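Local coordinates for protein imidazolonepropionase (Unidentified, PDB 2Q09) that catalyses the hydrolytic opening of imidazolone-5-propanoate to N-formimidoyl-L-glutamate, the third step of histidine degradation, at residues A[330-335]-A[344-349]. Sequence-based numbering, arbitrary orientation.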
HETATM    1  N   MSE A 330       8.949   0.630   9.403  1.00 20.73           N
HETATM    2  CA  MSE A 330       8.748  -0.172  10.609  1.00 20.25           C
HETATM    3  C   MSE A 330       8.120  -1.486  10.135  1.00 21.10           C
HETATM    4  O   MSE A 330       8.409  -2.566  10.657  1.00 18.26           O
HETATM    5  CB  MSE A 330       7.797   0.533  11.579  1.00 20.29           C
HETATM    6  CG  MSE A 330       7.579  -0.201  12.894  1.00 24.39           C
HETATM    7 SE   MSE A 330       9.193  -0.225  14.010  1.00 26.81          SE
HETATM    8  CE  MSE A 330       9.609  -2.104  13.916  1.00 27.45           C
ATOM      9  N   ALA A 331       7.262  -1.388   9.126  1.00 18.11           N
ATOM     10  CA  ALA A 331       6.606  -2.573   8.583  1.00 19.07           C
ATOM     11  C   ALA A 331       7.642  -3.505   7.958  1.00 17.79           C
ATOM     12  O   ALA A 331       7.536  -4.731   8.049  1.00 17.70           O
ATOM     13  CB  ALA A 331       5.566  -2.173   7.534  1.00 19.31           C
HETATM   14  N   MSE A 332       8.637  -2.915   7.305  1.00 17.08           N
HETATM   15  CA  MSE A 332       9.698  -3.700   6.680  1.00 18.04           C
HETATM   16  C   MSE A 332      10.486  -4.431   7.771  1.00 18.09           C
HETATM   17  O   MSE A 332      10.822  -5.613   7.636  1.00 19.38           O
HETATM   18  CB  MSE A 332      10.628  -2.776   5.888  1.00 18.91           C
HETATM   19  CG  MSE A 332       9.937  -2.103   4.696  1.00 20.80           C
HETATM   20 SE   MSE A 332      10.975  -0.685   3.914  1.00 26.32          SE
HETATM   21  CE  MSE A 332      12.276  -1.819   2.948  1.00 23.94           C
ATOM     22  N   ASN A 333      10.790  -3.711   8.846  1.00 17.88           N
ATOM     23  CA  ASN A 333      11.526  -4.286   9.967  1.00 16.20           C
ATOM     24  C   ASN A 333      10.718  -5.440  10.568  1.00 17.48           C
ATOM     25  O   ASN A 333      11.263  -6.494  10.896  1.00 16.49           O
ATOM     26  CB  ASN A 333      11.785  -3.205  11.018  1.00 16.73           C
ATOM     27  CG  ASN A 333      12.633  -3.690  12.172  1.00 20.26           C
ATOM     28  OD1 ASN A 333      12.169  -4.446  13.031  1.00 19.92           O
ATOM     29  ND2 ASN A 333      13.894  -3.262  12.196  1.00 20.42           N
HETATM   30  N   MSE A 334       9.410  -5.244  10.692  1.00 15.66           N
HETATM   31  CA  MSE A 334       8.562  -6.288  11.249  1.00 18.47           C
HETATM   32  C   MSE A 334       8.397  -7.479  10.312  1.00 17.59           C
HETATM   33  O   MSE A 334       8.303  -8.610  10.777  1.00 18.67           O
HETATM   34  CB  MSE A 334       7.195  -5.725  11.642  1.00 20.62           C
HETATM   35  CG  MSE A 334       7.263  -4.812  12.848  1.00 24.53           C
HETATM   36 SE   MSE A 334       5.515  -4.299  13.523  1.00 30.39          SE
HETATM   37  CE  MSE A 334       6.095  -3.323  15.107  1.00 27.44           C
ATOM     38  N   ALA A 335       8.353  -7.237   9.005  1.00 17.65           N
ATOM     39  CA  ALA A 335       8.235  -8.341   8.058  1.00 19.42           C
ATOM     40  C   ALA A 335       9.454  -9.250   8.245  1.00 19.22           C
ATOM     41  O   ALA A 335       9.337 -10.472   8.215  1.00 20.26           O
ATOM     42  CB  ALA A 335       8.191  -7.814   6.627  1.00 18.07           C
ATOM     43  N   VAL A 344      16.365  -7.928   1.789  1.00 22.24           N
ATOM     44  CA  VAL A 344      16.227  -7.779   0.348  1.00 22.21           C
ATOM     45  C   VAL A 344      14.798  -8.115  -0.103  1.00 22.03           C
ATOM     46  O   VAL A 344      14.273  -7.480  -1.019  1.00 19.52           O
ATOM     47  CB  VAL A 344      17.285  -8.639  -0.420  1.00 24.54           C
ATOM     48  CG1 VAL A 344      16.962 -10.124  -0.320  1.00 24.50           C
ATOM     49  CG2 VAL A 344      17.358  -8.185  -1.859  1.00 25.48           C
ATOM     50  N   GLU A 345      14.160  -9.088   0.547  1.00 21.21           N
ATOM     51  CA  GLU A 345      12.779  -9.423   0.195  1.00 21.54           C
ATOM     52  C   GLU A 345      11.879  -8.249   0.608  1.00 21.09           C
ATOM     53  O   GLU A 345      10.914  -7.905  -0.081  1.00 21.24           O
ATOM     54  CB  GLU A 345      12.319 -10.699   0.914  1.00 22.42           C
ATOM     55  CG  GLU A 345      13.007 -11.978   0.441  1.00 24.72           C
ATOM     56  CD  GLU A 345      12.591 -13.198   1.254  1.00 24.50           C
ATOM     57  OE1 GLU A 345      12.601 -13.129   2.501  1.00 22.50           O
ATOM     58  OE2 GLU A 345      12.260 -14.230   0.638  1.00 28.71           O
ATOM     59  N   ALA A 346      12.203  -7.629   1.737  1.00 20.61           N
ATOM     60  CA  ALA A 346      11.422  -6.496   2.223  1.00 21.50           C
ATOM     61  C   ALA A 346      11.542  -5.315   1.262  1.00 20.84           C
ATOM     62  O   ALA A 346      10.554  -4.658   0.960  1.00 20.47           O
ATOM     63  CB  ALA A 346      11.893  -6.092   3.628  1.00 20.94           C
HETATM   64  N   MSE A 347      12.755  -5.054   0.779  1.00 19.01           N
HETATM   65  CA  MSE A 347      12.981  -3.951  -0.149  1.00 20.49           C
HETATM   66  C   MSE A 347      12.226  -4.188  -1.463  1.00 18.73           C
HETATM   67  O   MSE A 347      11.553  -3.293  -1.983  1.00 18.66           O
HETATM   68  CB  MSE A 347      14.484  -3.767  -0.406  1.00 20.83           C
HETATM   69  CG  MSE A 347      14.818  -2.555  -1.265  1.00 23.36           C
HETATM   70 SE   MSE A 347      14.164  -0.903  -0.485  1.00 29.17          SE
HETATM   71  CE  MSE A 347      15.024   0.338  -1.744  1.00 29.67           C
ATOM     72  N   ALA A 348      12.318  -5.401  -1.995  1.00 19.93           N
ATOM     73  CA  ALA A 348      11.591  -5.710  -3.219  1.00 20.28           C
ATOM     74  C   ALA A 348      10.105  -5.604  -2.892  1.00 20.45           C
ATOM     75  O   ALA A 348       9.291  -5.250  -3.749  1.00 19.48           O
ATOM     76  CB  ALA A 348      11.920  -7.117  -3.692  1.00 20.34           C
ATOM     77  N   GLY A 349       9.770  -5.900  -1.634  1.00 19.80           N
ATOM     78  CA  GLY A 349       8.389  -5.841  -1.190  1.00 19.50           C
ATOM     79  C   GLY A 349       7.789  -4.444  -1.216  1.00 20.49           C
ATOM     80  O   GLY A 349       6.572  -4.302  -1.319  1.00 22.18           O
TER
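Met332 and Ala346 bring together two consecutive helices, 328-339 and 343-349, of the amidohydrolase (TIM-barrel) fold; a short loop joins them, and the contact lies buried away from the iron and inhibitor site. Their CA atoms come within 5.5 Å, the nearest backbone approach of the two segments, an approach consistent with the small side chain of Ala346. Ala346 directs its CB at the other helix, where it meets Met332 CB at 4.2 Å and lies equally far from Met332 O, also 4.2 Å.

Beyond this backbone approach the contact belongs to Met332, modelled, like Met347, as selenomethionine. Its CG stands anti to the carbonyl carbon (chi1 -65°), the chain runs extended through chi2, and a bend at the selenium (chi3 76°) swings the terminal methyl onto the second helix. There CE settles against the main chain, with Met347 CA at 3.8 Å and Ala346 O at 3.9 Å.

The apolar packing continues through Met347 to the barrel strand 63-73. Although the CB of Met347 points away from the first helix, its chain folds at chi2 and leaves the selenium beside the Met332 methyl, and the same side chain also touches Thr65 and Leu68 of that strand. Ser387 of helix 385-388 touches both Met332 and Ala346.

The polar partners of Glu345 lie outside the two segments: its OE1 accepts a hydrogen bond from Thr342 N, just ahead of the helix, and forms a salt bridge with Arg306. Between the two segments themselves the contact is apolar and van der Waals, without a hydrogen bond, ending in Met332 CE against Met347 SE at 4.0 Å.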